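Local coordinates for CurG, CurH fusion protein (Moorea producens 3L, PDB 4MYY) that joins the class 2 docking domains of the polyketide synthase modules CurG and CurH, whose pairing probably brings the modules together for transfer of the growing curacin A chain, at residues A6-L9 with D10-Q14; K13-N17 with Q18-S22. All coordinates share one frame; numbering follows the deposited sequence.

Contact 1 (A6-L9 with D10-Q14)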
loop_
_atom_site.group_PDB
_atom_site.type_symbol
_atom_site.label_atom_id
_atom_site.label_comp_id
_atom_site.label_asym_id
_atom_site.label_seq_id
_atom_site.Cartn_x
_atom_site.Cartn_y
_atom_site.Cartn_z
ATOM N N ALA B 6 8.006 5.298 -15.428
ATOM C CA ALA B 6 7.586 6.635 -15.900
ATOM C C ALA B 6 6.154 6.581 -16.411
ATOM O O ALA B 6 5.350 7.476 -16.129
ATOM C CB ALA B 6 8.506 7.131 -16.998
ATOM N N LYS B 7 5.840 5.513 -17.144
ATOM C CA LYS B 7 4.486 5.306 -17.672
ATOM C C LYS B 7 3.441 5.212 -16.549
ATOM O O LYS B 7 2.389 5.826 -16.627
ATOM C CB LYS B 7 4.442 4.037 -18.549
ATOM C CG LYS B 7 3.134 3.811 -19.297
ATOM C CD LYS B 7 3.246 2.482 -20.056
ATOM C CE LYS B 7 2.051 2.197 -20.948
ATOM N NZ LYS B 7 2.052 3.211 -22.055
ATOM N N LEU B 8 3.748 4.422 -15.520
ATOM C CA LEU B 8 2.833 4.249 -14.404
ATOM C C LEU B 8 2.597 5.564 -13.665
ATOM O O LEU B 8 1.463 5.898 -13.352
ATOM C CB LEU B 8 3.380 3.196 -13.453
ATOM C CG LEU B 8 2.560 3.038 -12.171
ATOM C CD1 LEU B 8 1.194 2.438 -12.499
ATOM C CD2 LEU B 8 3.339 2.206 -11.169
ATOM N N LEU B 9 3.654 6.317 -13.427
ATOM C CA LEU B 9 3.520 7.583 -12.735
ATOM C C LEU B 9 2.610 8.535 -13.523
ATOM O O LEU B 9 1.735 9.152 -12.953
ATOM C CB LEU B 9 4.884 8.194 -12.492
ATOM C CG LEU B 9 4.846 9.123 -11.279
ATOM C CD1 LEU B 9 6.125 8.992 -10.475
ATOM C CD2 LEU B 9 4.606 10.555 -11.744
ATOM N N ASP B 10 2.795 8.599 -14.836
ATOM C CA ASP B 10 1.955 9.431 -15.693
ATOM C C ASP B 10 0.498 8.963 -15.641
ATOM O O ASP B 10 -0.410 9.788 -15.540
ATOM C CB ASP B 10 2.451 9.392 -17.141
ATOM C CG ASP B 10 3.700 10.240 -17.369
ATOM O OD1 ASP B 10 4.164 10.923 -16.431
ATOM O OD2 ASP B 10 4.217 10.221 -18.512
ATOM N N GLU B 11 0.272 7.653 -15.685
ATOM C CA GLU B 11 -1.093 7.133 -15.611
ATOM C C GLU B 11 -1.759 7.509 -14.290
ATOM O O GLU B 11 -2.865 8.006 -14.300
ATOM C CB GLU B 11 -1.134 5.630 -15.829
ATOM C CG GLU B 11 -0.799 5.253 -17.278
ATOM C CD GLU B 11 -1.366 3.909 -17.680
ATOM O OE1 GLU B 11 -2.066 3.263 -16.858
ATOM O OE2 GLU B 11 -1.115 3.495 -18.842
ATOM N N ILE B 12 -1.045 7.322 -13.176
ATOM C CA ILE B 12 -1.551 7.699 -11.836
ATOM C C ILE B 12 -1.898 9.212 -11.770
ATOM O O ILE B 12 -2.972 9.611 -11.283
ATOM C CB ILE B 12 -0.545 7.290 -10.751
ATOM C CG1 ILE B 12 -0.546 5.760 -10.594
ATOM C CG2 ILE B 12 -0.877 7.973 -9.401
ATOM C CD1 ILE B 12 0.516 5.232 -9.655
ATOM N N LYS B 13 -1.007 10.050 -12.279
ATOM C CA LYS B 13 -1.242 11.494 -12.273
ATOM C C LYS B 13 -2.494 11.878 -13.063
ATOM O O LYS B 13 -3.198 12.829 -12.685
ATOM C CB LYS B 13 -0.023 12.250 -12.839
ATOM C CG LYS B 13 0.012 13.756 -12.518
ATOM C CD LYS B 13 1.214 14.416 -13.185
ATOM C CE LYS B 13 1.434 15.845 -12.706
ATOM N NZ LYS B 13 0.206 16.666 -12.883
ATOM N N GLN B 14 -2.746 11.162 -14.159
ATOM C CA GLN B 14 -3.880 11.441 -15.031
ATOM C C GLN B 14 -5.179 10.839 -14.544
ATOM O O GLN B 14 -6.235 11.207 -15.034
ATOM C CB GLN B 14 -3.572 10.948 -16.454
ATOM C CG GLN B 14 -2.485 11.768 -17.112
ATOM C CD GLN B 14 -1.840 11.065 -18.291
ATOM O OE1 GLN B 14 -2.450 10.208 -18.935
ATOM N NE2 GLN B 14 -0.602 11.411 -18.570
HETATM O O HOH W 1 0.079 5.181 -20.691
#

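Contact 2 (K13-N17 with Q18-S22)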
loop_
_atom_site.group_PDB
_atom_site.type_symbol
_atom_site.label_atom_id
_atom_site.label_comp_id
_atom_site.label_asym_id
_atom_site.label_seq_id
_atom_site.Cartn_x
_atom_site.Cartn_y
_atom_site.Cartn_z
ATOM N N LYS B 13 -1.007 10.050 -12.279
ATOM C CA LYS B 13 -1.242 11.494 -12.273
ATOM C C LYS B 13 -2.494 11.878 -13.063
ATOM O O LYS B 13 -3.198 12.829 -12.685
ATOM C CB LYS B 13 -0.023 12.250 -12.839
ATOM C CG LYS B 13 0.012 13.756 -12.518
ATOM C CD LYS B 13 1.214 14.416 -13.185
ATOM C CE LYS B 13 1.434 15.845 -12.706
ATOM N NZ LYS B 13 0.206 16.666 -12.883
ATOM N N GLN B 14 -2.746 11.162 -14.159
ATOM C CA GLN B 14 -3.880 11.441 -15.031
ATOM C C GLN B 14 -5.179 10.839 -14.544
ATOM O O GLN B 14 -6.235 11.207 -15.034
ATOM C CB GLN B 14 -3.572 10.948 -16.454
ATOM C CG GLN B 14 -2.485 11.768 -17.112
ATOM C CD GLN B 14 -1.840 11.065 -18.291
ATOM O OE1 GLN B 14 -2.450 10.208 -18.935
ATOM N NE2 GLN B 14 -0.602 11.411 -18.570
ATOM N N SER B 15 -5.102 9.961 -13.534
ATOM C CA SER B 15 -6.264 9.188 -13.074
ATOM C C SER B 15 -7.175 9.997 -12.180
ATOM O O SER B 15 -6.721 10.872 -11.453
ATOM C CB SER B 15 -5.809 7.962 -12.280
ATOM O OG SER B 15 -5.170 7.031 -13.113
ATOM N N SER B 16 -8.460 9.667 -12.187
ATOM C CA SER B 16 -9.367 10.335 -11.280
ATOM C C SER B 16 -9.203 9.763 -9.878
ATOM O O SER B 16 -8.736 8.654 -9.721
ATOM C CB SER B 16 -10.830 10.183 -11.738
ATOM O OG SER B 16 -11.277 8.840 -11.545
ATOM N N ASN B 17 -9.619 10.526 -8.869
ATOM C CA ASN B 17 -9.608 9.981 -7.515
ATOM C C ASN B 17 -10.416 8.702 -7.353
ATOM O O ASN B 17 -9.963 7.801 -6.661
ATOM C CB ASN B 17 -10.025 11.009 -6.480
ATOM C CG ASN B 17 -9.002 12.106 -6.309
ATOM O OD1 ASN B 17 -7.833 11.925 -6.613
ATOM N ND2 ASN B 17 -9.444 13.267 -5.821
ATOM N N GLN B 18 -11.578 8.604 -8.014
ATOM C CA GLN B 18 -12.410 7.401 -7.920
ATOM C C GLN B 18 -11.675 6.207 -8.489
ATOM O O GLN B 18 -11.725 5.129 -7.902
ATOM C CB GLN B 18 -13.755 7.586 -8.634
ATOM C CG GLN B 18 -14.788 6.512 -8.272
ATOM C CD GLN B 18 -14.646 5.240 -9.091
ATOM O OE1 GLN B 18 -14.142 5.271 -10.226
ATOM N NE2 GLN B 18 -15.101 4.116 -8.530
ATOM N N GLU B 19 -10.951 6.420 -9.592
ATOM C CA GLU B 19 -10.128 5.357 -10.194
ATOM C C GLU B 19 -9.078 4.845 -9.221
ATOM O O GLU B 19 -8.894 3.628 -9.095
ATOM C CB GLU B 19 -9.463 5.831 -11.493
ATOM C CG GLU B 19 -10.441 5.804 -12.663
ATOM C CD GLU B 19 -9.983 6.564 -13.896
ATOM O OE1 GLU B 19 -9.018 7.346 -13.835
ATOM O OE2 GLU B 19 -10.636 6.381 -14.958
ATOM N N LEU B 20 -8.364 5.767 -8.568
ATOM C CA LEU B 20 -7.321 5.376 -7.633
ATOM C C LEU B 20 -7.956 4.688 -6.415
ATOM O O LEU B 20 -7.434 3.696 -5.904
ATOM C CB LEU B 20 -6.549 6.619 -7.175
ATOM C CG LEU B 20 -5.744 7.300 -8.286
ATOM C CD1 LEU B 20 -5.041 8.498 -7.689
ATOM C CD2 LEU B 20 -4.738 6.372 -8.937
ATOM N N GLU B 21 -9.094 5.204 -5.971
ATOM C CA GLU B 21 -9.761 4.678 -4.767
ATOM C C GLU B 21 -10.283 3.259 -5.068
ATOM O O GLU B 21 -10.167 2.347 -4.231
ATOM C CB GLU B 21 -10.893 5.594 -4.334
ATOM C CG GLU B 21 -10.443 6.880 -3.676
ATOM C CD GLU B 21 -11.543 7.916 -3.644
ATOM O OE1 GLU B 21 -12.724 7.534 -3.788
ATOM O OE2 GLU B 21 -11.237 9.115 -3.449
ATOM N N SER B 22 -10.784 3.050 -6.284
ATOM C CA SER B 22 -11.281 1.730 -6.654
ATOM C C SER B 22 -10.156 0.715 -6.578
ATOM O O SER B 22 -10.358 -0.362 -6.025
ATOM C CB SER B 22 -11.948 1.743 -8.021
ATOM O OG SER B 22 -12.528 0.465 -8.266
HETATM O O HOH W 2 -13.693 7.349 -12.323
#

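Contact 1 (A6-L9 with D10-Q14)
Ala6 O accepts a hydrogen bond from Asp10 N at 3.1 Å, the first of four successive i to i+4 backbone bonds that join 6-9 to 10-14. The carboxylate of Asp10 folds back beside this bond, and its CG comes to 3.4 Å from Ala6 O. Asp10 CG lies anti to its own carbonyl carbon (chi1 -76°), which turns the group back toward the preceding turn.

Lys7 is bonded through its O to Glu11 N. The two side chains run side by side and point the same way. Lys7 is extended until a bend at its last torsion. Its NZ stays 4.5 Å from Glu11 OE2, so the opposite charges are near but do not form a salt bridge. A water closes the gap. It accepts from Lys7 NZ at 3.1 Å and donates to Glu11 OE2 at 2.8 Å. The pair is exposed, and solvent would probably screen part of the attraction.

Leu8 O receives Ile12 N at 2.9 Å, in the straightest of the four bonds (172° at the hydrogen). The side chains of Leu8 and Ile12 meet at a slant. The branch point of the leucine, Leu8 CG, meets the far methyl Ile12 CD1 at 3.9 Å. Ile12 CG1 also leans over the carbonyl oxygen of Leu8.

Leu9 O takes Lys13 N at 3.0 Å, and the rest of the lysine leads away.

This is regular alpha-helix with an apolar face and a polar face, in the CurG part of the engineered fusion. Leu8, Leu9 and Ile12 turn to the CurH part of the second subunit in this construct. Leu8 packs on Lys73, Leu9 on Leu62 and Ile12 on Gln66 of that other chain. Lys73 and Gln66 lie on its helix 64-82, and Leu62 in the short link before it.

Contact 2 (K13-N17 with Q18-S22)
Ser16 and Glu19 each turn a side chain to the other's backbone N-H, the serine reaching forward and the glutamate back. Ser16 OG sits between its own backbone N and carbonyl carbon (chi1 71°), and from there it accepts Glu19 N at 3.1 Å. The Glu19 chain is extended beyond CG and runs the other way, past the serine hydroxyl. Glu19 CG passes 3.3 Å from Ser16 OG. Its OE1 then takes Ser16 N at 2.9 Å. That N-H comes from above the carboxylate plane, 38° out of it, yet the bond is nearly straight at the hydrogen (164°). A water joins Ser16 OG to Gln18 OE1.

The two reciprocal bonds make a capping box, with Ser16 as N-cap of helix 17-32. Ser16 OG gives Glu19 N, in the first turn, an acceptor where no earlier helical turn supplies one; the return bond holds Ser16 N. The negative carboxylate there would probably also suit the helix dipole. Both residues belong to the CurG part of the fusion.

Ser15 CB fits between two side chains of the helix, 3.6 Å from Glu19 OE1 and 3.9 Å from Leu20 CD2. Its hydroxyl is bonded to Glu11 O of the preceding helix.

Glu21 N donates to Asn17 O at 2.8 Å. Glu21 CG lies beside its backbone N and 3.2 Å from Asn17 O, and the extended chain beyond brings OE2 near Asn17 CB. With an alanine here the backbone bond would stay, but losing CG and the carboxylate would probably uncover Asn17 CB and open a gap beside Leu65 of the second subunit, where Glu21 packs.

Contact 1 lies within helix 2-14, while contact 2 covers the turn from that helix into helix 17-32. They share Lys13 and Gln14, and they meet where Ile12 CG2 packs on Leu20 CD2. Contact 1 is partly buried: two of its eight touching residues, Leu9 and Ile12, are buried, and both pack on the second subunit. Contact 2 is a surface contact with Leu20 as its one buried residue. Mid-helix, backbone bonds do the holding, and the side chains add an apolar pair and a bridging water. At the turn, side chains bond to backbone N-H groups themselves. Both touch the second subunit, and Gln66 of that chain packs on Ile12 of contact 1 and Leu20 of contact 2.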